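Local coordinates for protein glucosamine kinase (Streptacidiphilus jiangxiensis, PDB 6HWJ) that catalyses the ATP-dependent, magnesium-requiring phosphorylation of D-glucosamine to D-glucosamine 6-phosphate and, more weakly, acts on glucose, at residues Ser375-Tyr380 with Asp391-Arg396; Arg228-Leu233 with Leu337-Met342; Leu217-Leu222 with Ala370-Ser375. One frame throughout, in Å; residues are numbered along the deposited sequence.

Contact 1. Residues Ser375-Tyr380 with Asp391-Arg396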
ATOM      1  N   SER A 375      -3.590  11.340 -20.547  1.00 33.46           N
ATOM      2  CA  SER A 375      -3.579   9.949 -20.995  1.00 36.11           C
ATOM      3  C   SER A 375      -4.086   9.009 -19.909  1.00 32.39           C
ATOM      4  O   SER A 375      -4.844   8.077 -20.195  1.00 32.96           O
ATOM      5  CB  SER A 375      -2.163   9.530 -21.424  1.00 37.03           C
ATOM      6  OG  SER A 375      -1.669  10.358 -22.467  1.00 41.35           O
ATOM      7  N   PHE A 376      -3.656   9.223 -18.665  1.00 28.06           N
ATOM      8  CA  PHE A 376      -4.105   8.388 -17.561  1.00 30.26           C
ATOM      9  C   PHE A 376      -5.609   8.482 -17.376  1.00 27.74           C
ATOM     10  O   PHE A 376      -6.303   7.464 -17.335  1.00 29.22           O
ATOM     11  CB  PHE A 376      -3.390   8.796 -16.264  1.00 28.36           C
ATOM     12  CG  PHE A 376      -3.832   8.013 -15.063  1.00 27.22           C
ATOM     13  CD1 PHE A 376      -4.977   8.367 -14.372  1.00 27.49           C
ATOM     14  CD2 PHE A 376      -3.107   6.910 -14.636  1.00 26.99           C
ATOM     15  CE1 PHE A 376      -5.395   7.633 -13.287  1.00 28.87           C
ATOM     16  CE2 PHE A 376      -3.503   6.200 -13.531  1.00 27.69           C
ATOM     17  CZ  PHE A 376      -4.662   6.546 -12.866  1.00 28.47           C
ATOM     18  N   LEU A 377      -6.131   9.709 -17.242  1.00 31.68           N
ATOM     19  CA  LEU A 377      -7.560   9.897 -17.002  1.00 33.69           C
ATOM     20  C   LEU A 377      -8.416   9.358 -18.147  1.00 34.81           C
ATOM     21  O   LEU A 377      -9.462   8.742 -17.908  1.00 32.42           O
ATOM     22  CB  LEU A 377      -7.849  11.381 -16.785  1.00 36.39           C
ATOM     23  CG  LEU A 377      -7.370  11.971 -15.467  1.00 39.94           C
ATOM     24  CD1 LEU A 377      -7.583  13.475 -15.447  1.00 42.68           C
ATOM     25  CD2 LEU A 377      -8.079  11.315 -14.282  1.00 42.92           C
ATOM     26  N   ASP A 378      -8.012   9.608 -19.399  1.00 34.03           N
ATOM     27  CA  ASP A 378      -8.781   9.098 -20.533  1.00 35.83           C
ATOM     28  C   ASP A 378      -8.844   7.575 -20.516  1.00 31.58           C
ATOM     29  O   ASP A 378      -9.919   6.979 -20.672  1.00 29.47           O
ATOM     30  CB  ASP A 378      -8.177   9.602 -21.845  1.00 46.89           C
ATOM     31  CG  ASP A 378      -8.401  11.086 -22.055  1.00 62.05           C
ATOM     32  OD1 ASP A 378      -9.106  11.716 -21.233  1.00 67.29           O
ATOM     33  OD2 ASP A 378      -7.869  11.630 -23.043  1.00 69.24           O
ATOM     34  N   ALA A 379      -7.695   6.922 -20.314  1.00 28.66           N
ATOM     35  CA  ALA A 379      -7.678   5.465 -20.228  1.00 28.35           C
ATOM     36  C   ALA A 379      -8.496   4.977 -19.044  1.00 27.87           C
ATOM     37  O   ALA A 379      -9.252   4.005 -19.155  1.00 28.20           O
ATOM     38  CB  ALA A 379      -6.233   4.975 -20.134  1.00 28.81           C
ATOM     39  N   TYR A 380      -8.361   5.644 -17.895  1.00 28.52           N
ATOM     40  CA  TYR A 380      -9.124   5.261 -16.712  1.00 27.83           C
ATOM     41  C   TYR A 380     -10.624   5.360 -16.963  1.00 28.25           C
ATOM     42  O   TYR A 380     -11.375   4.418 -16.676  1.00 28.72           O
ATOM     43  CB  TYR A 380      -8.687   6.130 -15.532  1.00 28.14           C
ATOM     44  CG  TYR A 380      -9.417   5.858 -14.226  1.00 29.49           C
ATOM     45  CD1 TYR A 380      -9.090   4.765 -13.435  1.00 25.28           C
ATOM     46  CD2 TYR A 380     -10.419   6.726 -13.783  1.00 32.68           C
ATOM     47  CE1 TYR A 380      -9.760   4.524 -12.227  1.00 25.75           C
ATOM     48  CE2 TYR A 380     -11.094   6.504 -12.592  1.00 31.45           C
ATOM     49  CZ  TYR A 380     -10.766   5.412 -11.813  1.00 28.11           C
ATOM     50  OH  TYR A 380     -11.448   5.204 -10.650  1.00 29.42           O
ATOM     51  N   ASP A 391     -19.659   4.904 -12.425  1.00 42.98           N
ATOM     52  CA  ASP A 391     -20.188   5.689 -11.315  1.00 48.48           C
ATOM     53  C   ASP A 391     -19.339   5.631 -10.047  1.00 42.77           C
ATOM     54  O   ASP A 391     -19.661   6.329  -9.079  1.00 39.80           O
ATOM     55  CB  ASP A 391     -21.616   5.224 -10.986  1.00 63.22           C
ATOM     56  CG  ASP A 391     -21.726   3.714 -10.850  1.00 76.70           C
ATOM     57  OD1 ASP A 391     -20.685   3.023 -10.927  1.00 80.32           O
ATOM     58  OD2 ASP A 391     -22.859   3.216 -10.675  1.00 82.72           O
ATOM     59  N   LEU A 392     -18.277   4.823 -10.001  1.00 34.04           N
ATOM     60  CA  LEU A 392     -17.432   4.848  -8.819  1.00 34.70           C
ATOM     61  C   LEU A 392     -16.484   6.032  -8.815  1.00 32.61           C
ATOM     62  O   LEU A 392     -15.932   6.367  -7.758  1.00 36.32           O
ATOM     63  CB  LEU A 392     -16.651   3.530  -8.712  1.00 37.79           C
ATOM     64  CG  LEU A 392     -15.675   3.156  -9.803  1.00 42.68           C
ATOM     65  CD1 LEU A 392     -14.314   3.792  -9.575  1.00 44.71           C
ATOM     66  CD2 LEU A 392     -15.565   1.633  -9.881  1.00 41.29           C
ATOM     67  N   PHE A 393     -16.313   6.696  -9.953  1.00 30.21           N
ATOM     68  CA  PHE A 393     -15.388   7.821 -10.089  1.00 33.60           C
ATOM     69  C   PHE A 393     -16.183   9.125 -10.071  1.00 35.54           C
ATOM     70  O   PHE A 393     -16.956   9.395 -10.988  1.00 38.39           O
ATOM     71  CB  PHE A 393     -14.567   7.674 -11.374  1.00 33.74           C
ATOM     72  CG  PHE A 393     -13.592   8.807 -11.607  1.00 34.06           C
ATOM     73  CD1 PHE A 393     -12.748   9.233 -10.592  1.00 32.53           C
ATOM     74  CD2 PHE A 393     -13.521   9.436 -12.837  1.00 33.78           C
ATOM     75  CE1 PHE A 393     -11.870  10.265 -10.794  1.00 31.78           C
ATOM     76  CE2 PHE A 393     -12.625  10.473 -13.043  1.00 34.96           C
ATOM     77  CZ  PHE A 393     -11.802  10.886 -12.023  1.00 32.75           C
ATOM     78  N   ASP A 394     -16.006   9.918  -9.010  1.00 32.16           N
ATOM     79  CA  ASP A 394     -16.611  11.257  -8.891  1.00 34.02           C
ATOM     80  C   ASP A 394     -15.499  12.279  -9.123  1.00 33.68           C
ATOM     81  O   ASP A 394     -14.707  12.567  -8.215  1.00 30.96           O
ATOM     82  CB  ASP A 394     -17.260  11.428  -7.524  1.00 33.74           C
ATOM     83  CG  ASP A 394     -18.044  12.738  -7.397  1.00 37.70           C
ATOM     84  OD1 ASP A 394     -17.913  13.619  -8.275  1.00 36.13           O
ATOM     85  OD2 ASP A 394     -18.768  12.887  -6.392  1.00 35.48           O
ATOM     86  N   ASP A 395     -15.434  12.823 -10.344  1.00 34.93           N
ATOM     87  CA  ASP A 395     -14.318  13.685 -10.713  1.00 36.33           C
ATOM     88  C   ASP A 395     -14.451  15.098 -10.159  1.00 33.88           C
ATOM     89  O   ASP A 395     -13.524  15.903 -10.317  1.00 32.80           O
ATOM     90  CB  ASP A 395     -14.138  13.728 -12.235  1.00 41.18           C
ATOM     91  CG  ASP A 395     -15.394  14.144 -12.966  1.00 47.65           C
ATOM     92  OD1 ASP A 395     -16.339  14.638 -12.317  1.00 48.74           O
ATOM     93  OD2 ASP A 395     -15.428  13.951 -14.196  1.00 48.94           O
ATOM     94  N   ARG A 396     -15.555  15.420  -9.493  1.00 36.38           N
ATOM     95  CA  ARG A 396     -15.588  16.654  -8.714  1.00 37.01           C
ATOM     96  C   ARG A 396     -14.511  16.665  -7.642  1.00 35.70           C
ATOM     97  O   ARG A 396     -14.088  17.736  -7.211  1.00 37.65           O
ATOM     98  CB  ARG A 396     -16.964  16.841  -8.073  1.00 38.98           C
ATOM     99  CG  ARG A 396     -18.106  16.950  -9.088  1.00 41.96           C
ATOM    100  CD  ARG A 396     -19.449  16.964  -8.384  1.00 46.32           C
ATOM    101  NE  ARG A 396     -19.643  15.772  -7.560  1.00 48.69           N
ATOM    102  CZ  ARG A 396     -20.640  15.614  -6.698  1.00 54.15           C
ATOM    103  NH1 ARG A 396     -21.547  16.574  -6.545  1.00 54.94           N
ATOM    104  NH2 ARG A 396     -20.731  14.498  -5.993  1.00 54.65           N
TER

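Contact 2. Residues Arg228-Leu233 with Leu337-Met342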
ATOM      1  N   ARG A 228      -9.352  -1.143 -13.799  1.00 23.69           N
ATOM      2  CA  ARG A 228      -9.589  -2.563 -13.565  1.00 25.38           C
ATOM      3  C   ARG A 228      -9.537  -2.879 -12.071  1.00 27.59           C
ATOM      4  O   ARG A 228     -10.342  -3.674 -11.560  1.00 23.86           O
ATOM      5  CB  ARG A 228      -8.557  -3.403 -14.320  1.00 26.78           C
ATOM      6  CG  ARG A 228      -8.678  -3.337 -15.842  1.00 28.10           C
ATOM      7  CD  ARG A 228      -7.471  -4.004 -16.512  1.00 27.55           C
ATOM      8  NE  ARG A 228      -7.661  -4.084 -17.965  1.00 26.22           N
ATOM      9  CZ  ARG A 228      -6.719  -4.467 -18.824  1.00 30.03           C
ATOM     10  NH1 ARG A 228      -5.500  -4.786 -18.393  1.00 29.14           N
ATOM     11  NH2 ARG A 228      -6.990  -4.518 -20.119  1.00 29.42           N
ATOM     12  N   MET A 229      -8.559  -2.305 -11.375  1.00 23.33           N
ATOM     13  CA  MET A 229      -8.435  -2.483  -9.928  1.00 27.93           C
ATOM     14  C   MET A 229      -9.692  -1.989  -9.212  1.00 28.25           C
ATOM     15  O   MET A 229     -10.296  -2.726  -8.416  1.00 27.79           O
ATOM     16  CB  MET A 229      -7.186  -1.739  -9.437  1.00 24.35           C
ATOM     17  CG  MET A 229      -6.879  -1.901  -7.954  1.00 27.97           C
ATOM     18  SD  MET A 229      -5.415  -0.926  -7.472  1.00 25.93           S
ATOM     19  CE  MET A 229      -6.115   0.720  -7.415  1.00 29.60           C
ATOM     20  N   HIS A 230     -10.131  -0.758  -9.519  1.00 26.43           N
ATOM     21  CA  HIS A 230     -11.301  -0.212  -8.829  1.00 29.16           C
ATOM     22  C   HIS A 230     -12.571  -0.996  -9.150  1.00 27.81           C
ATOM     23  O   HIS A 230     -13.402  -1.233  -8.268  1.00 29.16           O
ATOM     24  CB  HIS A 230     -11.485   1.266  -9.182  1.00 25.50           C
ATOM     25  CG  HIS A 230     -10.488   2.165  -8.538  1.00 26.82           C
ATOM     26  ND1 HIS A 230     -10.232   3.441  -8.996  1.00 29.52           N
ATOM     27  CD2 HIS A 230      -9.687   1.982  -7.465  1.00 25.86           C
ATOM     28  CE1 HIS A 230      -9.316   3.998  -8.227  1.00 29.20           C
ATOM     29  NE2 HIS A 230      -8.966   3.128  -7.297  1.00 27.00           N
ATOM     30  N   ALA A 231     -12.745  -1.403 -10.403  1.00 28.91           N
ATOM     31  CA  ALA A 231     -13.934  -2.161 -10.770  1.00 32.19           C
ATOM     32  C   ALA A 231     -14.027  -3.448  -9.966  1.00 30.04           C
ATOM     33  O   ALA A 231     -15.115  -3.849  -9.546  1.00 30.92           O
ATOM     34  CB  ALA A 231     -13.933  -2.462 -12.272  1.00 34.25           C
ATOM     35  N   ALA A 232     -12.895  -4.113  -9.744  1.00 29.13           N
ATOM     36  CA  ALA A 232     -12.895  -5.341  -8.968  1.00 30.13           C
ATOM     37  C   ALA A 232     -13.150  -5.061  -7.494  1.00 31.18           C
ATOM     38  O   ALA A 232     -13.914  -5.782  -6.846  1.00 31.40           O
ATOM     39  CB  ALA A 232     -11.551  -6.079  -9.126  1.00 29.65           C
ATOM     40  N   LEU A 233     -12.489  -4.042  -6.937  1.00 28.70           N
ATOM     41  CA  LEU A 233     -12.688  -3.717  -5.530  1.00 27.43           C
ATOM     42  C   LEU A 233     -14.120  -3.273  -5.278  1.00 29.82           C
ATOM     43  O   LEU A 233     -14.715  -3.607  -4.242  1.00 33.71           O
ATOM     44  CB  LEU A 233     -11.695  -2.634  -5.103  1.00 24.54           C
ATOM     45  CG  LEU A 233     -10.218  -2.990  -5.190  1.00 25.60           C
ATOM     46  CD1 LEU A 233      -9.369  -1.785  -4.877  1.00 27.83           C
ATOM     47  CD2 LEU A 233      -9.825  -4.169  -4.284  1.00 26.70           C
ATOM     48  N   LEU A 337      -9.395   9.221  -4.871  1.00 26.08           N
ATOM     49  CA  LEU A 337      -8.188   9.325  -4.068  1.00 25.62           C
ATOM     50  C   LEU A 337      -7.024   8.572  -4.711  1.00 24.92           C
ATOM     51  O   LEU A 337      -5.907   9.099  -4.812  1.00 25.36           O
ATOM     52  CB  LEU A 337      -8.454   8.796  -2.654  1.00 27.76           C
ATOM     53  CG  LEU A 337      -7.221   8.788  -1.747  1.00 31.67           C
ATOM     54  CD1 LEU A 337      -6.808  10.219  -1.396  1.00 30.60           C
ATOM     55  CD2 LEU A 337      -7.492   7.986  -0.457  1.00 38.71           C
ATOM     56  N   ASP A 338      -7.256   7.326  -5.145  1.00 27.47           N
ATOM     57  CA  ASP A 338      -6.204   6.604  -5.869  1.00 23.23           C
ATOM     58  C   ASP A 338      -5.848   7.334  -7.152  1.00 27.40           C
ATOM     59  O   ASP A 338      -4.675   7.367  -7.558  1.00 28.18           O
ATOM     60  CB  ASP A 338      -6.630   5.175  -6.208  1.00 25.16           C
ATOM     61  CG  ASP A 338      -6.719   4.257  -4.991  1.00 26.96           C
ATOM     62  OD1 ASP A 338      -6.106   4.539  -3.933  1.00 25.52           O
ATOM     63  OD2 ASP A 338      -7.405   3.217  -5.122  1.00 27.97           O
ATOM     64  N   VAL A 339      -6.859   7.876  -7.838  1.00 28.94           N
ATOM     65  CA  VAL A 339      -6.624   8.553  -9.115  1.00 27.52           C
ATOM     66  C   VAL A 339      -5.658   9.709  -8.922  1.00 27.07           C
ATOM     67  O   VAL A 339      -4.667   9.828  -9.650  1.00 26.02           O
ATOM     68  CB  VAL A 339      -7.952   9.030  -9.724  1.00 29.15           C
ATOM     69  CG1 VAL A 339      -7.705   9.965 -10.874  1.00 29.82           C
ATOM     70  CG2 VAL A 339      -8.804   7.843 -10.166  1.00 30.35           C
ATOM     71  N   VAL A 340      -5.917  10.566  -7.921  1.00 29.03           N
ATOM     72  CA  VAL A 340      -5.061  11.726  -7.725  1.00 28.00           C
ATOM     73  C   VAL A 340      -3.700  11.308  -7.205  1.00 24.37           C
ATOM     74  O   VAL A 340      -2.695  11.969  -7.484  1.00 27.36           O
ATOM     75  CB  VAL A 340      -5.712  12.764  -6.785  1.00 29.48           C
ATOM     76  CG1 VAL A 340      -7.018  13.273  -7.377  1.00 29.68           C
ATOM     77  CG2 VAL A 340      -5.905  12.203  -5.383  1.00 32.03           C
ATOM     78  N   GLY A 341      -3.637  10.244  -6.421  1.00 26.69           N
ATOM     79  CA  GLY A 341      -2.336   9.727  -5.985  1.00 26.69           C
ATOM     80  C   GLY A 341      -1.441   9.378  -7.167  1.00 27.30           C
ATOM     81  O   GLY A 341      -0.264   9.739  -7.198  1.00 24.42           O
ATOM     82  N   MET A 342      -1.996   8.715  -8.175  1.00 27.18           N
ATOM     83  CA  MET A 342      -1.189   8.311  -9.323  1.00 28.11           C
ATOM     84  C   MET A 342      -0.896   9.487 -10.247  1.00 26.03           C
ATOM     85  O   MET A 342       0.238   9.633 -10.707  1.00 27.07           O
ATOM     86  CB  MET A 342      -1.872   7.175 -10.091  1.00 27.19           C
ATOM     87  CG  MET A 342      -0.999   6.548 -11.163  1.00 30.13           C
ATOM     88  SD  MET A 342       0.574   5.916 -10.520  1.00 29.80           S
ATOM     89  CE  MET A 342       0.023   4.487  -9.591  1.00 25.79           C
TER

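Contact 3. Residues Leu217-Leu222 with Ala370-Ser375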
ATOM      1  N   LEU A 217       2.603   5.989 -23.255  1.00 27.10           N
ATOM      2  CA  LEU A 217       1.861   4.734 -23.145  1.00 26.87           C
ATOM      3  C   LEU A 217       1.770   4.233 -21.712  1.00 25.00           C
ATOM      4  O   LEU A 217       0.671   3.819 -21.293  1.00 26.92           O
ATOM      5  CB  LEU A 217       2.484   3.676 -24.069  1.00 28.18           C
ATOM      6  CG  LEU A 217       1.882   2.271 -23.958  1.00 28.95           C
ATOM      7  CD1 LEU A 217       0.410   2.262 -24.320  1.00 29.52           C
ATOM      8  CD2 LEU A 217       2.673   1.295 -24.856  1.00 33.25           C
ATOM      9  N   PRO A 218       2.841   4.232 -20.909  1.00 27.35           N
ATOM     10  CA  PRO A 218       2.690   3.744 -19.523  1.00 28.18           C
ATOM     11  C   PRO A 218       1.636   4.506 -18.730  1.00 28.97           C
ATOM     12  O   PRO A 218       0.955   3.918 -17.880  1.00 27.48           O
ATOM     13  CB  PRO A 218       4.096   3.929 -18.921  1.00 25.65           C
ATOM     14  CG  PRO A 218       5.009   3.878 -20.141  1.00 28.90           C
ATOM     15  CD  PRO A 218       4.234   4.581 -21.220  1.00 27.60           C
ATOM     16  N   ALA A 219       1.490   5.804 -18.963  1.00 29.94           N
ATOM     17  CA  ALA A 219       0.472   6.557 -18.244  1.00 29.37           C
ATOM     18  C   ALA A 219      -0.918   6.033 -18.585  1.00 28.71           C
ATOM     19  O   ALA A 219      -1.788   5.931 -17.706  1.00 26.88           O
ATOM     20  CB  ALA A 219       0.585   8.046 -18.559  1.00 30.10           C
ATOM     21  N   ALA A 220      -1.140   5.683 -19.854  1.00 26.71           N
ATOM     22  CA  ALA A 220      -2.414   5.097 -20.257  1.00 24.32           C
ATOM     23  C   ALA A 220      -2.585   3.702 -19.696  1.00 26.42           C
ATOM     24  O   ALA A 220      -3.693   3.318 -19.297  1.00 28.82           O
ATOM     25  CB  ALA A 220      -2.541   5.068 -21.789  1.00 28.64           C
ATOM     26  N   GLN A 221      -1.516   2.902 -19.683  1.00 24.49           N
ATOM     27  CA  GLN A 221      -1.625   1.568 -19.100  1.00 28.07           C
ATOM     28  C   GLN A 221      -1.902   1.639 -17.600  1.00 26.72           C
ATOM     29  O   GLN A 221      -2.675   0.830 -17.075  1.00 26.04           O
ATOM     30  CB  GLN A 221      -0.358   0.775 -19.394  1.00 29.03           C
ATOM     31  CG  GLN A 221      -0.098   0.664 -20.879  1.00 32.71           C
ATOM     32  CD  GLN A 221       0.989  -0.342 -21.227  1.00 35.39           C
ATOM     33  OE1 GLN A 221       2.159   0.003 -21.302  1.00 41.27           O
ATOM     34  NE2 GLN A 221       0.599  -1.572 -21.421  1.00 31.81           N
ATOM     35  N   LEU A 222      -1.305   2.611 -16.911  1.00 25.59           N
ATOM     36  CA  LEU A 222      -1.590   2.819 -15.494  1.00 25.99           C
ATOM     37  C   LEU A 222      -3.049   3.200 -15.278  1.00 27.34           C
ATOM     38  O   LEU A 222      -3.685   2.744 -14.320  1.00 26.67           O
ATOM     39  CB  LEU A 222      -0.674   3.890 -14.912  1.00 26.67           C
ATOM     40  CG  LEU A 222       0.785   3.495 -14.742  1.00 28.04           C
ATOM     41  CD1 LEU A 222       1.634   4.681 -14.341  1.00 27.72           C
ATOM     42  CD2 LEU A 222       0.915   2.398 -13.721  1.00 26.86           C
ATOM     43  N   ALA A 370       1.754  17.144 -18.516  1.00 30.35           N
ATOM     44  CA  ALA A 370       0.372  17.473 -18.829  1.00 33.16           C
ATOM     45  C   ALA A 370      -0.284  16.365 -19.647  1.00 34.86           C
ATOM     46  O   ALA A 370      -1.408  15.935 -19.350  1.00 32.46           O
ATOM     47  CB  ALA A 370       0.315  18.806 -19.587  1.00 32.97           C
ATOM     48  N   ALA A 371       0.412  15.877 -20.681  1.00 34.27           N
ATOM     49  CA  ALA A 371      -0.169  14.848 -21.537  1.00 31.15           C
ATOM     50  C   ALA A 371      -0.325  13.522 -20.802  1.00 29.72           C
ATOM     51  O   ALA A 371      -1.280  12.770 -21.075  1.00 29.83           O
ATOM     52  CB  ALA A 371       0.693  14.685 -22.785  1.00 33.26           C
ATOM     53  N   ALA A 372       0.571  13.225 -19.860  1.00 27.84           N
ATOM     54  CA  ALA A 372       0.478  11.962 -19.126  1.00 30.35           C
ATOM     55  C   ALA A 372      -0.744  11.945 -18.214  1.00 33.39           C
ATOM     56  O   ALA A 372      -1.431  10.919 -18.092  1.00 28.99           O
ATOM     57  CB  ALA A 372       1.755  11.726 -18.312  1.00 29.52           C
ATOM     58  N   GLN A 373      -1.054  13.088 -17.583  1.00 33.67           N
ATOM     59  CA  GLN A 373      -2.250  13.157 -16.756  1.00 33.09           C
ATOM     60  C   GLN A 373      -3.505  12.977 -17.593  1.00 31.95           C
ATOM     61  O   GLN A 373      -4.422  12.269 -17.179  1.00 30.71           O
ATOM     62  CB  GLN A 373      -2.251  14.477 -15.965  1.00 38.70           C
ATOM     63  CG  GLN A 373      -1.090  14.494 -14.921  1.00 51.93           C
ATOM     64  CD  GLN A 373      -0.967  15.788 -14.113  1.00 58.30           C
ATOM     65  OE1 GLN A 373      -1.807  16.095 -13.275  1.00 59.38           O
ATOM     66  NE2 GLN A 373       0.106  16.531 -14.351  1.00 61.16           N
ATOM     67  N   ARG A 374      -3.549  13.580 -18.793  1.00 32.60           N
ATOM     68  CA  ARG A 374      -4.676  13.373 -19.689  1.00 36.46           C
ATOM     69  C   ARG A 374      -4.743  11.929 -20.186  1.00 34.76           C
ATOM     70  O   ARG A 374      -5.835  11.339 -20.241  1.00 30.06           O
ATOM     71  CB  ARG A 374      -4.581  14.344 -20.863  1.00 47.78           C
ATOM     72  CG  ARG A 374      -5.687  14.190 -21.915  1.00 63.18           C
ATOM     73  CD  ARG A 374      -7.075  14.207 -21.280  1.00 77.88           C
ATOM     74  NE  ARG A 374      -7.271  15.375 -20.424  1.00 89.05           N
ATOM     75  CZ  ARG A 374      -8.233  15.489 -19.513  1.00 96.38           C
ATOM     76  NH1 ARG A 374      -8.324  16.591 -18.783  1.00 99.54           N
ATOM     77  NH2 ARG A 374      -9.102  14.504 -19.329  1.00 98.63           N
ATOM     78  N   SER A 375      -3.590  11.340 -20.547  1.00 33.46           N
ATOM     79  CA  SER A 375      -3.579   9.949 -20.995  1.00 36.11           C
ATOM     80  C   SER A 375      -4.086   9.009 -19.909  1.00 32.39           C
ATOM     81  O   SER A 375      -4.844   8.077 -20.195  1.00 32.96           O
ATOM     82  CB  SER A 375      -2.163   9.530 -21.424  1.00 37.03           C
ATOM     83  OG  SER A 375      -1.669  10.358 -22.467  1.00 41.35           O
TER

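Contact 1. Residues Ser375-Tyr380 with Asp391-Arg396
A T-shaped aromatic pair, Tyr380 against Phe393, joins helix 362-386 to the loop between it and helix 398-416. The edge of the Tyr380 ring points into one face of Phe393: the planes stand at 88° and the ring centroids lie 5.1 Å apart. The touching atom is CE2 of Tyr380, 3.5 Å from CG of Phe393, so the edge lands toward the rim of the phenyl ring, on the CB side, and not over its middle. The opposite face of Phe393 has the backbone N of Asp395 above its centre, which leaves the ring between the tyrosine and its own chain. Both aromatic side chains are extended from the backbone, CG lying opposite N (chi1 179° in each), and both leave their segments heading for the other. Two leucines add to the pair. CD1 of Leu392 comes within 3.4 Å of OH of Tyr380, a van der Waals touch on the hydroxyl oxygen, whose polar partner is ND1 of His230. From the helix, CD2 of Leu377 approaches CZ of Phe393 more loosely, at 4.4 Å. No hydrogen bond crosses between the two segments. Within the loop, Asp394 makes an Asx turn through OD1 to the backbone N of Arg396, while the guanidinium of Arg396 grips the carboxylate side-on, NE on OD1 and NH2 on OD2 in a 2.6 Å salt bridge. Asp394 OD2 also bonds to Thr292, and a salt bridge from Asp395 to Arg381 ties the loop back to the helix. Around this contact, Tyr380 packs on Thr226 and Ala227 of helix 212-234 and on Val339 of helix 335-356, while Leu392 rests on Ala335 and Phe393 on Leu384 of helix 362-386.

Contact 2. Residues Arg228-Leu233 with Leu337-Met342
His230 and Asp338 each hold CG opposite their own carbonyl carbon (chi1 -73° and -70°), and with both CB atoms directed across the gap, imidazole and carboxylate meet between two near-antiparallel helices, whose segment axes are 12.0 Å apart. The N-H at NE2 of His230 donates to OD2 of Asp338 over 2.7 Å, nearly straight at 163°. OD2 lies close to the ring plane and receives the bond on its anti lone pair, away from OD1; the two flat groups are nearly coplanar. Met229 bends at its thioether so that CE comes within 3.6 Å of the same OD2. At the ring edge, CE1 of His230 meets CG2 of Val339 at 4.3 Å. The buried carboxylate is well satisfied: OD2 also accepts from the backbone N of His298, and OD1 from that of Gly299. The second ring nitrogen, ND1, is hydrogen-bonded to OH of Tyr380, so both nitrogens are tied and the ring's rotation is fixed. Asp338 thus sits in a second shell behind the glucosamine-binding Asp300, whose side chain is about 7 Å from its own; the run His298-Gly299-Asp300 resembles the catalytic-loop motif of aminoglycoside-phosphotransferase-like kinases.

Contact 3. Residues Leu217-Leu222 with Ala370-Ser375
Ala219 and Ala220 meet Ala372 and Ser375 in a small-residue helix-helix packing, where helix 212-234 lies alongside helix 362-386. The segments run in the same general direction, 30° apart, and their axes approach to 8.1 Å, a spacing that side chains no bigger than alanine and serine allow. The CA atoms of Ala220 and Ser375 are 5.0 Å apart.

The apolar contacts are few and short in reach. CB of Ala219 is directed at the other helix and touches CB of Ala372 at 3.9 Å, then CB of Ser375 at 4.2 Å. Leu216, one residue before the segment, extends the patch over Ala371, Ala372 and Ser375, while Ala220 also packs on Ala379 further along helix 362-386.

Contacts with backbone carbonyl oxygens are the second kind. The methyl of Ala219 sits 3.5 Å from O of Ala372, and the backbone CA of Ala220 lies 3.8 Å from O of Ser375. These are van der Waals touches; no hydrogen bond crosses between the two segments.

The hydroxyl of Ser375 bonds within its own helix. It is turned back toward the preceding turn (chi1 -58°), and OG donates to O of Ala371 at 2.8 Å, while the backbone N of Ser375 reaches that same oxygen from the opposite face of the carbonyl plane.

How the contacts relate
Three helices, 212-234, 335-356 and 362-386, and the loop 391-396 carry the set, and all three contacts lie on the same side of the chain's centre. Helix 212-234 serves contacts 2 and 3, and helix 362-386 serves contacts 3 and 1, which share Ser375. The centres of contacts 1 and 2 are about 9 Å apart, those of contacts 1 and 3 about 12 Å, and those of contacts 2 and 3 about 14 Å. Along the chain contact 2 falls between the two segments of contact 3, and contact 1 comes after both. Packing of Phe376 on Met342 and of Leu377 on Val339 links contacts 1 and 2. Contact 2 is the one near the glucosamine-binding Asp300; contacts 1 and 3 lie away from the annotated sites.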